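Side-chain contacts in monalysin (Pseudomonas entomophila, PDB 4MKO), which forms pores in host cell membranes as a secreted aerolysin-like beta-barrel toxin, contributing to intestinal damage and lethality in Drosophila: residues Gly39-Gly44 with Trp48-Arg53; Tyr95-Asn100 with Glu118-Thr123; Ile103-Ser108 with Leu145-Asn150; Asp175-Ser180 with Phe222-Ser227. All coordinates share one frame; numbering follows the deposited sequence.

Interaction 1. Residues Gly39-Gly44 with Trp48-Arg53; sequences GDIYIG and WGTYTR
Trp48 carries CG anti to its own carbonyl carbon (chi1 -55°), and with chi2 at 95° this brings the pyrrole edge of the indole to Ile43 in the beta hairpin of strands 29-43 and 46-67. There NE1 of Trp48 donates to O of Ile43 at 2.9 Å; the acceptor lies nearly in the indole plane, and the N-H meets a lone pair in the carbonyl plane, so the bond fixes the rotation of the ring. The Ile43 side chain crosses the indole at about a right angle, its CB resting 3.7 Å from CD1 of Trp48. The backbone ladder is antiparallel: Gly39 with Thr50 and Ile41 with Trp48 are hydrogen-bonded pairs, and Asp40 with Gly49 is the non-hydrogen-bonded pair between them, where CA of Asp40 makes a CA-H...O contact with O of Trp48. The short segment axes meet at 111° between their N-to-C directions, far from the 180° of a flat antiparallel pair. On the face bearing Ile41, Trp48 and Thr50, the Ile41 chain runs across Thr50, with CD1 of Ile41 3.9 Å from CG2 of Thr50. The same CD1 reaches Thr52, whose OG1 is bound to His149 of the next strand. His149 and Ala151 of strand 136-151, with Tyr178 of strand 173-191, also pack on this face. Two donors grip one carbonyl: O of Trp48 accepts from N of Ile41, and also from OG1 of Thr50, which comes from above the carbonyl plane at 2.9 Å.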
# COMPACT_ATOMS: atom_id res chain seq x y z
N GLY A 39 -12.52 -11.38 5.64
CA GLY A 39 -13.56 -10.62 6.32
C GLY A 39 -14.23 -9.65 5.40
O GLY A 39 -13.89 -9.55 4.21
N ASP A 40 -15.19 -8.89 5.95
CA ASP A 40 -15.95 -7.92 5.19
C ASP A 40 -15.20 -6.70 4.72
O ASP A 40 -14.40 -6.11 5.46
CB ASP A 40 -17.16 -7.43 6.00
CG ASP A 40 -18.29 -8.43 6.17
OD1 ASP A 40 -18.37 -9.39 5.37
OD2 ASP A 40 -19.13 -8.22 7.09
N ILE A 41 -15.52 -6.26 3.48
CA ILE A 41 -15.13 -4.99 2.90
C ILE A 41 -16.38 -4.51 2.18
O ILE A 41 -17.03 -5.30 1.47
CB ILE A 41 -13.88 -5.02 1.98
CG1 ILE A 41 -12.61 -5.49 2.76
CG2 ILE A 41 -13.65 -3.64 1.34
CD1 ILE A 41 -11.22 -5.23 2.04
N TYR A 42 -16.75 -3.25 2.42
CA TYR A 42 -17.92 -2.64 1.82
C TYR A 42 -17.51 -2.04 0.47
O TYR A 42 -16.68 -1.15 0.42
CB TYR A 42 -18.52 -1.56 2.74
CG TYR A 42 -19.85 -1.03 2.26
CD1 TYR A 42 -19.92 -0.04 1.29
CD2 TYR A 42 -21.05 -1.50 2.81
CE1 TYR A 42 -21.15 0.46 0.84
CE2 TYR A 42 -22.28 -1.00 2.38
CZ TYR A 42 -22.33 -0.04 1.38
OH TYR A 42 -23.53 0.45 0.95
N ILE A 43 -18.14 -2.52 -0.61
CA ILE A 43 -17.88 -2.03 -1.96
C ILE A 43 -19.23 -1.85 -2.64
O ILE A 43 -19.98 -2.82 -2.77
CB ILE A 43 -16.98 -2.99 -2.81
CG1 ILE A 43 -15.66 -3.37 -2.09
CG2 ILE A 43 -16.67 -2.35 -4.19
CD1 ILE A 43 -14.94 -4.59 -2.71
N GLY A 44 -19.49 -0.64 -3.08
CA GLY A 44 -20.69 -0.28 -3.84
C GLY A 44 -21.93 -0.11 -2.99
O GLY A 44 -22.21 0.99 -2.52
N TRP A 48 -18.84 -7.43 1.29
CA TRP A 48 -18.45 -8.64 0.57
C TRP A 48 -17.41 -9.36 1.39
O TRP A 48 -16.53 -8.71 1.96
CB TRP A 48 -17.87 -8.30 -0.82
CG TRP A 48 -18.76 -7.45 -1.69
CD1 TRP A 48 -18.73 -6.10 -1.82
CD2 TRP A 48 -19.85 -7.91 -2.51
NE1 TRP A 48 -19.70 -5.68 -2.70
CE2 TRP A 48 -20.39 -6.78 -3.15
CE3 TRP A 48 -20.36 -9.19 -2.84
CZ2 TRP A 48 -21.47 -6.86 -4.04
CZ3 TRP A 48 -21.42 -9.27 -3.73
CH2 TRP A 48 -21.97 -8.12 -4.32
N GLY A 49 -17.49 -10.69 1.41
CA GLY A 49 -16.51 -11.55 2.06
C GLY A 49 -15.25 -11.45 1.23
O GLY A 49 -15.24 -11.89 0.08
N THR A 50 -14.19 -10.87 1.81
CA THR A 50 -12.97 -10.54 1.06
C THR A 50 -11.69 -11.12 1.63
O THR A 50 -11.45 -11.01 2.82
CB THR A 50 -12.87 -9.01 0.96
OG1 THR A 50 -14.09 -8.46 0.47
CG2 THR A 50 -11.68 -8.54 0.12
N TYR A 51 -10.84 -11.69 0.74
CA TYR A 51 -9.52 -12.15 1.14
C TYR A 51 -8.60 -10.94 0.93
O TYR A 51 -8.68 -10.29 -0.12
CB TYR A 51 -9.02 -13.31 0.26
CG TYR A 51 -9.78 -14.61 0.46
CD1 TYR A 51 -10.91 -14.90 -0.30
CD2 TYR A 51 -9.35 -15.56 1.38
CE1 TYR A 51 -11.61 -16.11 -0.13
CE2 TYR A 51 -10.04 -16.76 1.57
CZ TYR A 51 -11.17 -17.03 0.80
OH TYR A 51 -11.83 -18.21 0.99
N THR A 52 -7.74 -10.63 1.92
CA THR A 52 -6.80 -9.51 1.80
C THR A 52 -5.42 -9.96 2.19
O THR A 52 -5.28 -10.68 3.17
CB THR A 52 -7.25 -8.35 2.72
OG1 THR A 52 -8.49 -7.84 2.25
CG2 THR A 52 -6.23 -7.20 2.79
N ARG A 53 -4.38 -9.49 1.47
CA ARG A 53 -3.01 -9.75 1.89
C ARG A 53 -2.15 -8.55 1.50
O ARG A 53 -2.44 -7.92 0.48
CB ARG A 53 -2.43 -11.07 1.32
CG ARG A 53 -2.35 -11.12 -0.21
CD ARG A 53 -1.25 -12.09 -0.67
NE ARG A 53 0.08 -11.55 -0.33
CZ ARG A 53 1.23 -12.23 -0.38
NH1 ARG A 53 1.23 -13.51 -0.77
NH2 ARG A 53 2.37 -11.65 -0.05

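Interaction 2. Residues Tyr95-Asn100 with Glu118-Thr123; sequences YSVGAN and ESWSTT
Val97 and Trp120 provide the apolar part of this contact, in which the residues following the short strand 95-96 meet a type I beta turn running from Glu118 to Ser121, within the region that probably forms the pore. CG1 of Val97 lies 3.8 Å from CB of Trp120 and 4.0 Å from its CE3, touching the root of the side chain and, obliquely, the six-membered ring. A chi1 of 65° sets CG1 between the backbone N and carbonyl carbon of Val97, and this is the branch that meets Trp120. Farther along, the carbonyl of Ala99 approaches the pyrrole side of the same indole, with O of Ala99 a loose 4.4 Å from CD1 of Trp120.

The polar part includes bonds that position the indole and its turn. NE1 of Trp120 is bound to Asp102 OD1, and Val104 and Asn105 of helix 103-107 also touch the indole. The turn itself is closed by N of Ser121 donating to O of Glu118 at 3.3 Å. Between the backbones, one water joins the two segments: it accepts from N of Val97 at 2.9 Å and donates to O of Trp120 at 2.7 Å.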
# COMPACT_ATOMS: atom_id res chain seq x y z
N TYR A 95 -16.70 2.96 -0.72
CA TYR A 95 -15.74 1.96 -0.24
C TYR A 95 -15.37 2.22 1.21
O TYR A 95 -15.01 3.35 1.55
CB TYR A 95 -14.45 2.03 -1.10
CG TYR A 95 -13.44 0.94 -0.80
CD1 TYR A 95 -13.54 -0.32 -1.38
CD2 TYR A 95 -12.35 1.18 0.04
CE1 TYR A 95 -12.62 -1.33 -1.10
CE2 TYR A 95 -11.42 0.19 0.33
CZ TYR A 95 -11.56 -1.07 -0.23
OH TYR A 95 -10.64 -2.06 0.06
N SER A 96 -15.42 1.17 2.04
CA SER A 96 -15.02 1.26 3.45
C SER A 96 -14.69 -0.09 4.03
O SER A 96 -15.22 -1.11 3.58
CB SER A 96 -16.09 1.97 4.29
OG SER A 96 -17.27 1.20 4.36
N VAL A 97 -13.81 -0.10 5.04
CA VAL A 97 -13.43 -1.31 5.74
C VAL A 97 -13.36 -1.03 7.24
O VAL A 97 -12.89 0.05 7.64
CB VAL A 97 -12.15 -2.02 5.19
CG1 VAL A 97 -10.91 -1.17 5.37
CG2 VAL A 97 -11.96 -3.40 5.80
N GLY A 98 -13.81 -2.00 8.03
CA GLY A 98 -13.78 -1.93 9.48
C GLY A 98 -12.35 -2.01 9.99
O GLY A 98 -11.49 -2.62 9.36
N ALA A 99 -12.11 -1.42 11.17
CA ALA A 99 -10.80 -1.39 11.81
C ALA A 99 -10.15 -2.75 12.02
O ALA A 99 -8.91 -2.81 12.06
CB ALA A 99 -10.90 -0.68 13.16
N ASN A 100 -10.97 -3.84 12.20
CA ASN A 100 -10.47 -5.18 12.53
C ASN A 100 -9.67 -5.85 11.41
O ASN A 100 -9.00 -6.85 11.67
CB ASN A 100 -11.57 -6.13 13.06
CG ASN A 100 -11.03 -7.19 14.04
OD1 ASN A 100 -10.07 -6.97 14.80
ND2 ASN A 100 -11.64 -8.37 14.06
N GLU A 118 -7.88 5.11 12.74
CA GLU A 118 -7.22 5.89 11.70
C GLU A 118 -6.62 5.06 10.55
O GLU A 118 -6.67 5.50 9.41
CB GLU A 118 -6.05 6.68 12.31
CG GLU A 118 -6.41 7.93 13.09
CD GLU A 118 -5.22 8.55 13.82
OE1 GLU A 118 -4.14 7.92 13.89
OE2 GLU A 118 -5.39 9.68 14.34
N SER A 119 -5.97 3.93 10.88
CA SER A 119 -5.18 3.11 9.96
C SER A 119 -5.84 2.77 8.61
O SER A 119 -5.16 2.84 7.57
CB SER A 119 -4.73 1.83 10.65
OG SER A 119 -3.87 2.14 11.75
N TRP A 120 -7.16 2.42 8.64
CA TRP A 120 -7.90 1.97 7.45
C TRP A 120 -9.07 2.88 7.11
O TRP A 120 -9.96 2.52 6.33
CB TRP A 120 -8.36 0.52 7.66
CG TRP A 120 -7.23 -0.46 7.75
CD1 TRP A 120 -6.54 -0.83 8.87
CD2 TRP A 120 -6.64 -1.19 6.66
NE1 TRP A 120 -5.58 -1.77 8.55
CE2 TRP A 120 -5.61 -2.00 7.20
CE3 TRP A 120 -6.91 -1.26 5.27
CZ2 TRP A 120 -4.88 -2.91 6.41
CZ3 TRP A 120 -6.18 -2.15 4.50
CH2 TRP A 120 -5.17 -2.96 5.07
N SER A 121 -9.07 4.09 7.68
CA SER A 121 -10.12 5.07 7.46
C SER A 121 -9.83 5.90 6.21
O SER A 121 -8.94 5.57 5.40
CB SER A 121 -10.26 5.96 8.70
OG SER A 121 -11.46 6.72 8.66
N THR A 122 -10.59 7.00 6.04
CA THR A 122 -10.41 7.92 4.93
C THR A 122 -9.11 8.69 5.12
O THR A 122 -8.64 8.83 6.26
CB THR A 122 -11.62 8.85 4.80
OG1 THR A 122 -11.80 9.55 6.03
CG2 THR A 122 -12.91 8.10 4.41
N THR A 123 -8.52 9.20 4.02
CA THR A 123 -7.30 9.99 4.03
C THR A 123 -7.46 11.21 4.95
O THR A 123 -8.44 11.97 4.83
CB THR A 123 -6.92 10.50 2.62
OG1 THR A 123 -7.09 9.47 1.65
CG2 THR A 123 -5.50 11.04 2.56
O HOH W 1 -12.56 2.49 5.46

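Interaction 3. Residues Ile103-Ser108 with Leu145-Asn150; sequences IVNVGS and LVYAHN
The Tyr147 ring meets the Asn105 amide at its hydroxyl edge, with OD1 of Asn105 close to the ring plane and the two planes 57° apart. Val104 approaches the same ring obliquely, CG1 4.0 Å from CE2 of Tyr147, while Trp120 packs against it with planes at about 55°. The contact lays the short helix 103-107 over strand 136-151 of the mixed sheet in this aerolysin-like fold; backbones stay well apart, the nearest CA atoms being those of Val104 and Tyr147 at 9.6 Å, and side chains bridge the gap.

Asn105 has CG anti to its carbonyl carbon (chi1 -79°), which directs the amide toward the strand. Its ND2 is bound to Asp102 OD1, so the amide is held from both ends and its orientation is fixed. Ile182 of the adjacent strand 173-191 touches both Asn105 and Tyr147. OG of Ser108 donates to O of Val104 at 2.8 Å and is also bonded to N of Ile35. A bound mercury ion lies about 4 Å from the side chain of Tyr147. In the bond across the contact, OH of Tyr147 donates to OD1 of Asn105 at 2.6 Å, using a lone pair in the amide plane.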
# COMPACT_ATOMS: atom_id res chain seq x y z
N ILE A 103 -5.70 -7.00 11.62
CA ILE A 103 -5.07 -8.30 11.95
C ILE A 103 -4.14 -8.73 10.78
O ILE A 103 -3.22 -9.51 11.02
CB ILE A 103 -6.07 -9.43 12.31
CG1 ILE A 103 -6.97 -9.82 11.10
CG2 ILE A 103 -6.89 -9.08 13.56
CD1 ILE A 103 -7.50 -11.23 11.17
N VAL A 104 -4.39 -8.24 9.54
CA VAL A 104 -3.54 -8.58 8.39
C VAL A 104 -2.11 -8.02 8.63
O VAL A 104 -1.14 -8.70 8.29
CB VAL A 104 -4.13 -8.15 7.01
CG1 VAL A 104 -4.13 -6.64 6.82
CG2 VAL A 104 -3.41 -8.86 5.85
N ASN A 105 -2.02 -6.84 9.25
CA ASN A 105 -0.75 -6.17 9.55
C ASN A 105 -0.05 -6.83 10.71
O ASN A 105 1.11 -7.22 10.59
CB ASN A 105 -0.97 -4.67 9.74
CG ASN A 105 -1.09 -3.96 8.40
OD1 ASN A 105 -0.52 -4.41 7.39
ND2 ASN A 105 -1.81 -2.84 8.38
N VAL A 106 -0.81 -7.10 11.78
CA VAL A 106 -0.25 -7.78 12.94
C VAL A 106 0.34 -9.15 12.56
O VAL A 106 1.49 -9.42 12.90
CB VAL A 106 -1.27 -7.85 14.11
CG1 VAL A 106 -0.70 -8.65 15.29
CG2 VAL A 106 -1.69 -6.44 14.54
N GLY A 107 -0.41 -9.95 11.78
CA GLY A 107 0.03 -11.26 11.36
C GLY A 107 1.21 -11.23 10.40
O GLY A 107 1.95 -12.20 10.30
N SER A 108 1.39 -10.09 9.69
CA SER A 108 2.48 -9.88 8.71
C SER A 108 3.66 -9.13 9.34
O SER A 108 4.61 -8.77 8.63
CB SER A 108 1.97 -9.10 7.51
OG SER A 108 0.93 -9.83 6.86
N LEU A 145 1.68 1.28 2.08
CA LEU A 145 1.45 -0.15 2.21
C LEU A 145 0.36 -0.52 1.23
O LEU A 145 -0.73 0.06 1.26
CB LEU A 145 1.07 -0.56 3.65
CG LEU A 145 2.09 -0.17 4.73
CD1 LEU A 145 1.51 -0.35 6.15
CD2 LEU A 145 3.43 -0.93 4.55
N VAL A 146 0.66 -1.46 0.33
CA VAL A 146 -0.26 -1.91 -0.72
C VAL A 146 -0.77 -3.32 -0.45
O VAL A 146 0.01 -4.23 -0.18
CB VAL A 146 0.40 -1.82 -2.13
CG1 VAL A 146 -0.60 -2.19 -3.23
CG2 VAL A 146 0.98 -0.42 -2.38
N TYR A 147 -2.10 -3.49 -0.61
CA TYR A 147 -2.79 -4.76 -0.36
C TYR A 147 -3.52 -5.24 -1.59
O TYR A 147 -4.03 -4.43 -2.37
CB TYR A 147 -3.81 -4.58 0.81
CG TYR A 147 -3.14 -4.10 2.07
CD1 TYR A 147 -2.86 -2.74 2.26
CD2 TYR A 147 -2.64 -5.00 3.00
CE1 TYR A 147 -2.16 -2.30 3.37
CE2 TYR A 147 -1.94 -4.56 4.13
CZ TYR A 147 -1.69 -3.21 4.30
OH TYR A 147 -1.01 -2.76 5.40
N ALA A 148 -3.56 -6.57 -1.77
CA ALA A 148 -4.34 -7.20 -2.84
C ALA A 148 -5.58 -7.79 -2.18
O ALA A 148 -5.51 -8.28 -1.04
CB ALA A 148 -3.54 -8.30 -3.54
N HIS A 149 -6.71 -7.74 -2.88
CA HIS A 149 -7.96 -8.20 -2.34
C HIS A 149 -8.72 -9.03 -3.35
O HIS A 149 -8.68 -8.74 -4.55
CB HIS A 149 -8.85 -6.98 -2.03
CG HIS A 149 -8.23 -5.93 -1.15
ND1 HIS A 149 -8.34 -5.99 0.23
CD2 HIS A 149 -7.50 -4.84 -1.48
CE1 HIS A 149 -7.71 -4.92 0.69
NE2 HIS A 149 -7.18 -4.21 -0.30
N ASN A 150 -9.45 -10.03 -2.86
CA ASN A 150 -10.41 -10.78 -3.64
C ASN A 150 -11.73 -10.63 -2.89
O ASN A 150 -11.93 -11.31 -1.88
CB ASN A 150 -10.08 -12.28 -3.83
CG ASN A 150 -11.27 -13.03 -4.44
OD1 ASN A 150 -12.30 -12.43 -4.77
ND2 ASN A 150 -11.18 -14.34 -4.58

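Interaction 4. Residues Asp175-Ser180 with Phe222-Ser227; sequences DLYYLS and FSFDWS
Tyr177 meets two aromatic side chains of the 222-227 loop, one beside its ring and one at its hydroxyl. Among the ring contacts, CE2 of Tyr177 is 3.6 Å from CE1 of Phe224, which arrives at the edge of the tyrosine ring near its plane. The ring centroids are 5.7 Å apart and the planes at 72°, an oblique pair whose side chains run past each other in opposite senses. Trp226 points at Tyr177 from the opposite direction, obliquely, its CH2 3.4 Å from OH of Tyr177. Within the loop, CB of Phe224 lies over one face of the Trp226 indole, offset toward its rim.

The polar bonds shape the loop. OD1 of Asp225 accepts from N of Ser227 at 3.2 Å, making an Asx turn, and from OG of Ser227 at 2.7 Å; both donors approach from the same face of the carboxylate. Asp225 OD2 adds a salt bridge to Arg234.

The loop packs on part of the mixed sheet: Phe224 also touches Ala148 of strand 136-151 and both Tyr51 and Arg53 of strand 46-67, while Tyr177 packs beside Gln168 of strand 165-170.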
# COMPACT_ATOMS: atom_id res chain seq x y z
N ASP A 175 -15.79 -13.18 -8.79
CA ASP A 175 -14.93 -12.54 -7.78
C ASP A 175 -14.31 -11.26 -8.31
O ASP A 175 -14.13 -11.13 -9.52
CB ASP A 175 -13.85 -13.53 -7.32
CG ASP A 175 -14.37 -14.66 -6.45
OD1 ASP A 175 -15.59 -14.67 -6.15
OD2 ASP A 175 -13.57 -15.52 -6.06
N LEU A 176 -13.99 -10.31 -7.41
CA LEU A 176 -13.41 -9.03 -7.81
C LEU A 176 -12.02 -8.86 -7.17
O LEU A 176 -11.90 -8.85 -5.94
CB LEU A 176 -14.33 -7.86 -7.42
CG LEU A 176 -13.88 -6.46 -7.84
CD1 LEU A 176 -13.84 -6.29 -9.37
CD2 LEU A 176 -14.78 -5.37 -7.24
N TYR A 177 -10.99 -8.73 -8.01
CA TYR A 177 -9.62 -8.57 -7.56
C TYR A 177 -9.21 -7.14 -7.79
O TYR A 177 -9.40 -6.62 -8.88
CB TYR A 177 -8.67 -9.49 -8.36
CG TYR A 177 -8.78 -10.95 -7.99
CD1 TYR A 177 -9.84 -11.73 -8.47
CD2 TYR A 177 -7.83 -11.57 -7.18
CE1 TYR A 177 -9.96 -13.07 -8.12
CE2 TYR A 177 -7.93 -12.92 -6.85
CZ TYR A 177 -9.00 -13.66 -7.32
OH TYR A 177 -9.08 -15.00 -7.02
N TYR A 178 -8.65 -6.51 -6.76
CA TYR A 178 -8.20 -5.13 -6.87
C TYR A 178 -7.12 -4.87 -5.80
O TYR A 178 -6.92 -5.70 -4.91
CB TYR A 178 -9.40 -4.14 -6.70
CG TYR A 178 -9.95 -4.15 -5.29
CD1 TYR A 178 -10.84 -5.14 -4.87
CD2 TYR A 178 -9.52 -3.21 -4.35
CE1 TYR A 178 -11.32 -5.18 -3.57
CE2 TYR A 178 -9.97 -3.26 -3.03
CZ TYR A 178 -10.89 -4.23 -2.65
OH TYR A 178 -11.30 -4.31 -1.33
N LEU A 179 -6.44 -3.71 -5.89
CA LEU A 179 -5.47 -3.33 -4.87
C LEU A 179 -5.98 -2.10 -4.12
O LEU A 179 -6.65 -1.26 -4.71
CB LEU A 179 -4.10 -2.97 -5.47
CG LEU A 179 -3.43 -3.96 -6.43
CD1 LEU A 179 -2.04 -3.43 -6.87
CD2 LEU A 179 -3.26 -5.34 -5.79
N SER A 180 -5.56 -1.96 -2.85
CA SER A 180 -5.81 -0.76 -2.07
C SER A 180 -4.50 -0.34 -1.45
O SER A 180 -3.55 -1.12 -1.42
CB SER A 180 -6.87 -0.97 -1.00
OG SER A 180 -6.36 -1.63 0.14
N PHE A 222 2.95 -13.11 -6.40
CA PHE A 222 2.33 -13.42 -5.11
C PHE A 222 1.12 -14.31 -5.36
O PHE A 222 0.59 -14.34 -6.47
CB PHE A 222 1.88 -12.14 -4.34
CG PHE A 222 0.75 -11.36 -4.97
CD1 PHE A 222 -0.58 -11.64 -4.65
CD2 PHE A 222 1.01 -10.31 -5.85
CE1 PHE A 222 -1.63 -10.89 -5.21
CE2 PHE A 222 -0.04 -9.56 -6.41
CZ PHE A 222 -1.35 -9.87 -6.10
N SER A 223 0.67 -14.97 -4.28
CA SER A 223 -0.52 -15.82 -4.29
C SER A 223 -1.32 -15.55 -3.03
O SER A 223 -0.74 -15.28 -1.97
CB SER A 223 -0.13 -17.30 -4.31
OG SER A 223 0.60 -17.66 -5.48
N PHE A 224 -2.64 -15.64 -3.14
CA PHE A 224 -3.48 -15.53 -1.95
C PHE A 224 -3.44 -16.88 -1.25
O PHE A 224 -3.37 -17.93 -1.91
CB PHE A 224 -4.92 -15.24 -2.32
CG PHE A 224 -5.20 -13.82 -2.71
CD1 PHE A 224 -5.07 -13.41 -4.03
CD2 PHE A 224 -5.60 -12.89 -1.76
CE1 PHE A 224 -5.36 -12.09 -4.40
CE2 PHE A 224 -5.88 -11.56 -2.13
CZ PHE A 224 -5.76 -11.18 -3.45
N ASP A 225 -3.53 -16.84 0.08
CA ASP A 225 -3.60 -18.05 0.88
C ASP A 225 -5.09 -18.27 1.28
O ASP A 225 -5.56 -17.69 2.27
CB ASP A 225 -2.67 -17.97 2.09
CG ASP A 225 -2.84 -19.10 3.09
OD1 ASP A 225 -3.35 -20.19 2.69
OD2 ASP A 225 -2.50 -18.90 4.27
N TRP A 226 -5.82 -19.11 0.52
CA TRP A 226 -7.25 -19.34 0.76
C TRP A 226 -7.58 -20.00 2.10
O TRP A 226 -8.73 -19.93 2.54
CB TRP A 226 -7.90 -20.12 -0.39
CG TRP A 226 -7.53 -19.64 -1.77
CD1 TRP A 226 -6.99 -20.39 -2.76
CD2 TRP A 226 -7.76 -18.33 -2.32
NE1 TRP A 226 -6.86 -19.65 -3.91
CE2 TRP A 226 -7.30 -18.37 -3.66
CE3 TRP A 226 -8.26 -17.12 -1.81
CZ2 TRP A 226 -7.33 -17.24 -4.49
CZ3 TRP A 226 -8.31 -16.01 -2.64
CH2 TRP A 226 -7.87 -16.08 -3.98
N SER A 227 -6.57 -20.59 2.77
CA SER A 227 -6.76 -21.21 4.09
C SER A 227 -7.19 -20.19 5.15
O SER A 227 -7.68 -20.60 6.21
CB SER A 227 -5.53 -21.99 4.53
OG SER A 227 -4.48 -21.12 4.93

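All four contacts reach one mixed sheet. Interactions 1, 3 and 4 lie on successive strands, 46-67, 136-151 and 173-191, and His149 ties them together: its ND1 is 2.7 Å from OG1 of Thr52, its NE2 2.7 Å from OG of Ser180. Interaction 2 meets interaction 1 where strand 95-96 pairs with strand 29-43, N of Tyr42 lying 2.9 Å from O of Ser96. Separately, a hydroxyl pair reaches across to strand 173-191 in interaction 4, with OH of Tyr95 2.7 Å from OH of Tyr178. Trp120 continues interaction 2 into interaction 3, its CH2 3.5 Å from CE1 of Tyr147. Centres of interactions 2 and 4 are about 18 Å apart.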